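Local coordinates for ribonuclease J (Methanolobus psychrophilus R15, PDB 5HAB), which probably degrades RNA as a metal-dependent exoribonuclease of the metallo-beta-lactamase and beta-CASP family, at residues N47-I52 against N96-V101; K328-A333 against T361-E366. The protein carries 1 engineered substitution. All coordinates share one frame; numbering follows the deposited sequence.

Contact 1. Residues N47-I52 against N96-V101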
loop_
_atom_site.group_PDB
_atom_site.type_symbol
_atom_site.label_atom_id
_atom_site.label_comp_id
_atom_site.label_asym_id
_atom_site.label_seq_id
_atom_site.Cartn_x
_atom_site.Cartn_y
_atom_site.Cartn_z
ATOM N N ASN B 47 -18.823 9.826 -41.523
ATOM C CA ASN B 47 -20.121 10.140 -42.111
ATOM C C ASN B 47 -21.140 9.044 -41.788
ATOM O O ASN B 47 -21.777 9.085 -40.736
ATOM C CB ASN B 47 -19.969 10.358 -43.617
ATOM C CG ASN B 47 -19.085 11.552 -43.931
ATOM O OD1 ASN B 47 -19.103 12.554 -43.216
ATOM N ND2 ASN B 47 -18.283 11.440 -44.979
ATOM N N GLU B 48 -21.307 8.068 -42.676
ATOM C CA GLU B 48 -22.263 6.991 -42.410
ATOM C C GLU B 48 -21.637 5.608 -42.571
ATOM O O GLU B 48 -22.340 4.599 -42.557
ATOM C CB GLU B 48 -23.491 7.111 -43.316
ATOM C CG GLU B 48 -24.237 8.430 -43.178
ATOM C CD GLU B 48 -25.622 8.391 -43.803
ATOM O OE1 GLU B 48 -26.524 9.091 -43.294
ATOM O OE2 GLU B 48 -25.805 7.672 -44.810
ATOM N N ASP B 49 -20.315 5.561 -42.703
ATOM C CA ASP B 49 -19.604 4.286 -42.728
ATOM C C ASP B 49 -18.855 4.081 -41.416
ATOM O O ASP B 49 -18.303 5.026 -40.871
ATOM C CB ASP B 49 -18.645 4.234 -43.914
ATOM C CG ASP B 49 -19.370 4.123 -45.242
ATOM O OD1 ASP B 49 -20.361 3.365 -45.317
ATOM O OD2 ASP B 49 -18.960 4.812 -46.201
ATOM N N ILE B 50 -18.860 2.859 -40.889
ATOM C CA ILE B 50 -18.264 2.598 -39.580
ATOM C C ILE B 50 -17.140 1.566 -39.652
ATOM O O ILE B 50 -17.301 0.504 -40.245
ATOM C CB ILE B 50 -19.339 2.144 -38.574
ATOM C CG1 ILE B 50 -20.439 3.200 -38.457
ATOM C CG2 ILE B 50 -18.716 1.862 -37.210
ATOM C CD1 ILE B 50 -21.578 2.787 -37.553
ATOM N N ILE B 51 -16.003 1.894 -39.045
ATOM C CA ILE B 51 -14.911 0.947 -38.838
ATOM C C ILE B 51 -14.867 0.556 -37.362
ATOM O O ILE B 51 -14.593 1.392 -36.518
ATOM C CB ILE B 51 -13.566 1.545 -39.283
ATOM C CG1 ILE B 51 -13.681 2.120 -40.694
ATOM C CG2 ILE B 51 -12.450 0.506 -39.192
ATOM C CD1 ILE B 51 -13.818 1.069 -41.767
ATOM N N ILE B 52 -15.148 -0.702 -37.046
ATOM C CA ILE B 52 -14.982 -1.192 -35.684
ATOM C C ILE B 52 -13.510 -1.522 -35.465
ATOM O O ILE B 52 -12.854 -2.081 -36.342
ATOM C CB ILE B 52 -15.887 -2.415 -35.402
ATOM C CG1 ILE B 52 -17.364 -2.016 -35.435
ATOM C CG2 ILE B 52 -15.568 -3.031 -34.052
ATOM C CD1 ILE B 52 -18.322 -3.188 -35.241
ATOM N N ASN B 96 -23.266 2.441 -41.028
ATOM C CA ASN B 96 -23.178 1.011 -41.295
ATOM C C ASN B 96 -21.739 0.541 -41.170
ATOM O O ASN B 96 -20.819 1.176 -41.689
ATOM C CB ASN B 96 -23.721 0.678 -42.688
ATOM C CG ASN B 96 -25.139 1.170 -42.887
ATOM O OD1 ASN B 96 -26.088 0.577 -42.374
ATOM N ND2 ASN B 96 -25.294 2.253 -43.644
ATOM N N VAL B 97 -21.557 -0.587 -40.493
ATOM C CA VAL B 97 -20.228 -1.133 -40.262
ATOM C C VAL B 97 -19.669 -1.727 -41.545
ATOM O O VAL B 97 -20.254 -2.639 -42.132
ATOM C CB VAL B 97 -20.256 -2.176 -39.132
ATOM C CG1 VAL B 97 -18.882 -2.797 -38.954
ATOM C CG2 VAL B 97 -20.733 -1.529 -37.835
ATOM N N ARG B 98 -18.525 -1.203 -41.972
ATOM C CA ARG B 98 -17.912 -1.619 -43.223
ATOM C C ARG B 98 -16.701 -2.523 -43.023
ATOM O O ARG B 98 -16.316 -3.251 -43.937
ATOM C CB ARG B 98 -17.504 -0.388 -44.037
ATOM C CG ARG B 98 -18.664 0.518 -44.435
ATOM C CD ARG B 98 -19.642 -0.198 -45.360
ATOM N NE ARG B 98 -20.826 0.607 -45.658
ATOM C CZ ARG B 98 -21.929 0.133 -46.235
ATOM N NH1 ARG B 98 -22.006 -1.147 -46.578
ATOM N NH2 ARG B 98 -22.959 0.938 -46.467
ATOM N N ALA B 99 -16.103 -2.478 -41.834
ATOM C CA ALA B 99 -14.935 -3.309 -41.546
ATOM C C ALA B 99 -14.697 -3.452 -40.049
ATOM O O ALA B 99 -15.111 -2.609 -39.258
ATOM C CB ALA B 99 -13.692 -2.738 -42.220
ATOM N N ILE B 100 -14.025 -4.534 -39.675
ATOM C CA ILE B 100 -13.629 -4.774 -38.295
ATOM C C ILE B 100 -12.111 -4.922 -38.223
ATOM O O ILE B 100 -11.557 -5.890 -38.736
ATOM C CB ILE B 100 -14.328 -6.014 -37.735
ATOM C CG1 ILE B 100 -15.845 -5.812 -37.749
ATOM C CG2 ILE B 100 -13.825 -6.326 -36.337
ATOM C CD1 ILE B 100 -16.623 -7.003 -37.226
ATOM N N VAL B 101 -11.432 -3.960 -37.608
ATOM C CA VAL B 101 -9.979 -4.047 -37.479
ATOM C C VAL B 101 -9.594 -4.654 -36.135
ATOM O O VAL B 101 -10.159 -4.305 -35.099
ATOM C CB VAL B 101 -9.311 -2.674 -37.661
ATOM C CG1 VAL B 101 -7.804 -2.782 -37.440
ATOM C CG2 VAL B 101 -9.588 -2.125 -39.049
#
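Arg98 sets CG anti to its carbonyl carbon (chi1 -62°) and bends at chi2 (-64°), which brings NE alongside the carboxylate of Asp49, itself turned by a similar first torsion. The salt bridge uses NE: Arg98 NE lies 2.8 Å from Asp49 OD1, with an N-H...O angle of 163°. OD1 sits at the guanidinium edge, near its plane, yet NE reaches OD1 from above the carboxylate plane, and CB of Asn96 lies over one guanidinium face, displaced toward its rim. Strands 49-53 and 96-102 run parallel, and a beta bulge lies between the Ile50-Val97 and Ile51-Ala99 pairs, where the register slips by one residue at Arg98. Around it, Arg98 N binds Ile50 O at 2.7 Å, and Ile52 N binds Ala99 O at 2.9 Å. On the face of Ile50 and Ile52, Ile52 CD1 rests 3.8 Å from Val97 CG1. On the other, Ile51 meets Ala99 and Val101, and Ile167 of strand 166-172 packs on both Ile51 and Val101. Thus backbone bonds and largely buried aliphatic groups join neighbouring strands in one mixed sheet of the metallo-beta-lactamase fold, while the bulge turns Arg98 toward Asp49 for a charge pair at the more exposed end.

Contact 2. Residues K328-A333 against T361-E366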
loop_
_atom_site.group_PDB
_atom_site.type_symbol
_atom_site.label_atom_id
_atom_site.label_comp_id
_atom_site.label_asym_id
_atom_site.label_seq_id
_atom_site.Cartn_x
_atom_site.Cartn_y
_atom_site.Cartn_z
ATOM N N LYS B 328 6.759 -37.442 -17.580
ATOM C CA LYS B 328 7.232 -38.721 -17.066
ATOM C C LYS B 328 8.598 -39.041 -17.668
ATOM O O LYS B 328 9.472 -39.582 -16.990
ATOM C CB LYS B 328 6.233 -39.843 -17.373
ATOM C CG LYS B 328 6.793 -41.250 -17.178
ATOM C CD LYS B 328 5.685 -42.290 -17.072
ATOM C CE LYS B 328 4.953 -42.182 -15.743
ATOM N NZ LYS B 328 3.716 -43.008 -15.714
ATOM N N LYS B 329 8.788 -38.672 -18.932
ATOM C CA LYS B 329 10.070 -38.869 -19.599
ATOM C C LYS B 329 11.137 -37.995 -18.947
ATOM O O LYS B 329 12.240 -38.458 -18.656
ATOM C CB LYS B 329 9.957 -38.555 -21.093
ATOM C CG LYS B 329 11.271 -38.190 -21.766
ATOM C CD LYS B 329 11.046 -37.666 -23.179
ATOM C CE LYS B 329 12.367 -37.308 -23.846
ATOM N NZ LYS B 329 12.282 -36.091 -24.702
ATOM N N ILE B 330 10.794 -36.731 -18.714
ATOM C CA ILE B 330 11.718 -35.773 -18.119
ATOM C C ILE B 330 12.098 -36.213 -16.712
ATOM O O ILE B 330 13.276 -36.221 -16.343
ATOM C CB ILE B 330 11.109 -34.361 -18.108
ATOM C CG1 ILE B 330 10.968 -33.832 -19.536
ATOM C CG2 ILE B 330 11.944 -33.417 -17.246
ATOM C CD1 ILE B 330 10.204 -32.537 -19.632
ATOM N N MET B 331 11.087 -36.586 -15.936
ATOM C CA MET B 331 11.268 -36.990 -14.549
ATOM C C MET B 331 12.209 -38.185 -14.433
ATOM O O MET B 331 12.990 -38.278 -13.488
ATOM C CB MET B 331 9.911 -37.318 -13.919
ATOM C CG MET B 331 9.949 -37.601 -12.432
ATOM S SD MET B 331 10.799 -36.311 -11.507
ATOM C CE MET B 331 9.889 -34.867 -12.013
ATOM N N GLU B 332 12.133 -39.090 -15.402
ATOM C CA GLU B 332 12.924 -40.315 -15.370
ATOM C C GLU B 332 14.160 -40.233 -16.265
ATOM O O GLU B 332 14.716 -41.258 -16.654
ATOM C CB GLU B 332 12.062 -41.509 -15.792
ATOM C CG GLU B 332 10.829 -41.726 -14.929
ATOM C CD GLU B 332 9.917 -42.809 -15.479
ATOM O OE1 GLU B 332 10.118 -43.221 -16.642
ATOM O OE2 GLU B 332 8.999 -43.243 -14.749
ATOM N N ALA B 333 14.593 -39.019 -16.584
ATOM C CA ALA B 333 15.811 -38.837 -17.366
ATOM C C ALA B 333 16.705 -37.779 -16.736
ATOM O O ALA B 333 17.879 -37.651 -17.088
ATOM C CB ALA B 333 15.472 -38.458 -18.797
ATOM N N THR B 361 0.402 -35.222 -11.738
ATOM C CA THR B 361 1.381 -35.255 -12.809
ATOM C C THR B 361 2.588 -36.097 -12.391
ATOM O O THR B 361 2.982 -36.073 -11.224
ATOM C CB THR B 361 1.810 -33.811 -13.169
ATOM O OG1 THR B 361 0.747 -33.162 -13.877
ATOM C CG2 THR B 361 3.048 -33.784 -14.022
ATOM N N PRO B 362 3.161 -36.866 -13.335
ATOM C CA PRO B 362 4.400 -37.622 -13.102
ATOM C C PRO B 362 5.541 -36.748 -12.584
ATOM O O PRO B 362 6.445 -37.229 -11.898
ATOM C CB PRO B 362 4.734 -38.174 -14.488
ATOM C CG PRO B 362 3.415 -38.306 -15.155
ATOM C CD PRO B 362 2.588 -37.153 -14.663
ATOM N N PHE B 363 5.484 -35.463 -12.917
ATOM C CA PHE B 363 6.474 -34.502 -12.462
ATOM C C PHE B 363 6.240 -34.142 -11.000
ATOM O O PHE B 363 5.166 -33.675 -10.623
ATOM C CB PHE B 363 6.437 -33.242 -13.334
ATOM C CG PHE B 363 7.650 -32.364 -13.194
ATOM C CD1 PHE B 363 7.805 -31.536 -12.094
ATOM C CD2 PHE B 363 8.629 -32.355 -14.174
ATOM C CE1 PHE B 363 8.917 -30.729 -11.966
ATOM C CE2 PHE B 363 9.742 -31.548 -14.051
ATOM C CZ PHE B 363 9.883 -30.732 -12.946
ATOM N N LYS B 364 7.253 -34.382 -10.179
ATOM C CA LYS B 364 7.203 -33.998 -8.778
ATOM C C LYS B 364 8.259 -32.932 -8.496
ATOM O O LYS B 364 9.451 -33.142 -8.733
ATOM C CB LYS B 364 7.416 -35.217 -7.876
ATOM C CG LYS B 364 6.210 -36.138 -7.773
ATOM C CD LYS B 364 5.066 -35.469 -7.022
ATOM C CE LYS B 364 3.932 -36.444 -6.745
ATOM N NZ LYS B 364 2.907 -35.856 -5.838
ATOM N N VAL B 365 7.814 -31.778 -8.013
ATOM C CA VAL B 365 8.740 -30.724 -7.637
ATOM C C VAL B 365 9.351 -31.059 -6.276
ATOM O O VAL B 365 8.654 -31.418 -5.329
ATOM C CB VAL B 365 8.061 -29.338 -7.646
ATOM C CG1 VAL B 365 7.665 -28.959 -9.064
ATOM C CG2 VAL B 365 6.848 -29.330 -6.761
ATOM N N GLU B 366 10.669 -30.957 -6.196
ATOM C CA GLU B 366 11.393 -31.272 -4.973
ATOM C C GLU B 366 12.271 -30.088 -4.563
ATOM O O GLU B 366 12.574 -29.224 -5.388
ATOM C CB GLU B 366 12.206 -32.556 -5.166
ATOM C CG GLU B 366 13.287 -32.470 -6.228
ATOM C CD GLU B 366 13.835 -33.837 -6.607
ATOM O OE1 GLU B 366 13.308 -34.849 -6.095
ATOM O OE2 GLU B 366 14.778 -33.899 -7.425
#
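Met331, at the C-terminal end of helix 320-331, reaches over Phe363 and Pro362. Its CB points toward the segment 361-366 and lies 4.0 Å from Pro362 O. CG, anti to the backbone N, comes closer: Met331 CG is 3.6 Å from Pro362 O. Bends at chi2 (51°) and chi3 (55°) then curl the thioether: Met331 SD stands above the Phe363 ring but at a distance, 5.4 Å from the centroid, a Met-aromatic contact, and CE drops onto the ring face. That methyl makes the CH-pi contact, with Met331 CE 3.7 Å from the Phe363 centroid and 18° off the ring normal. Of the ring atoms, Phe363 CD2 is nearest to Met331 CE, at 3.5 Å. The methyl also touches backbone, Met331 CE lying 3.2 Å from Lys364 N. Ile330 CG2 reaches the edge of the same ring, 4.3 Å from Phe363 CE2. One turn back, Lys328 CA lies 3.6 Å from Pro362 CB. Ile356 of helix 352-357 also packs on Phe363, which therefore lies between two helices of the beta-CASP domain. No hydrogen bond links the two segments, so the contact probably rests mainly on dispersion and shape, the methyl lying on the ring face and the sulfur above it at a distance.

How the contacts relate
Contacts 1 and 2 lie on opposite sides of the chain's centre, about 53 Å apart between centres and about 37 Å between nearest atoms, and share no secondary-structure element. Contact 1 joins neighbouring strands of the metallo-beta-lactamase part; contact 2 sets a helix end against a loop in the beta-CASP domain. Both are partly buried, with six of eleven touching residues buried in contact 1 and two of six in contact 2, which is also farther from the chain's centre. The chemistry follows the backbone: extended strands expose amides and carbonyls for mutual bonding, whereas the helix faces its loop with side chains. With more residues touching, contact 1 buries 537 Å², contact 2 only 287 Å².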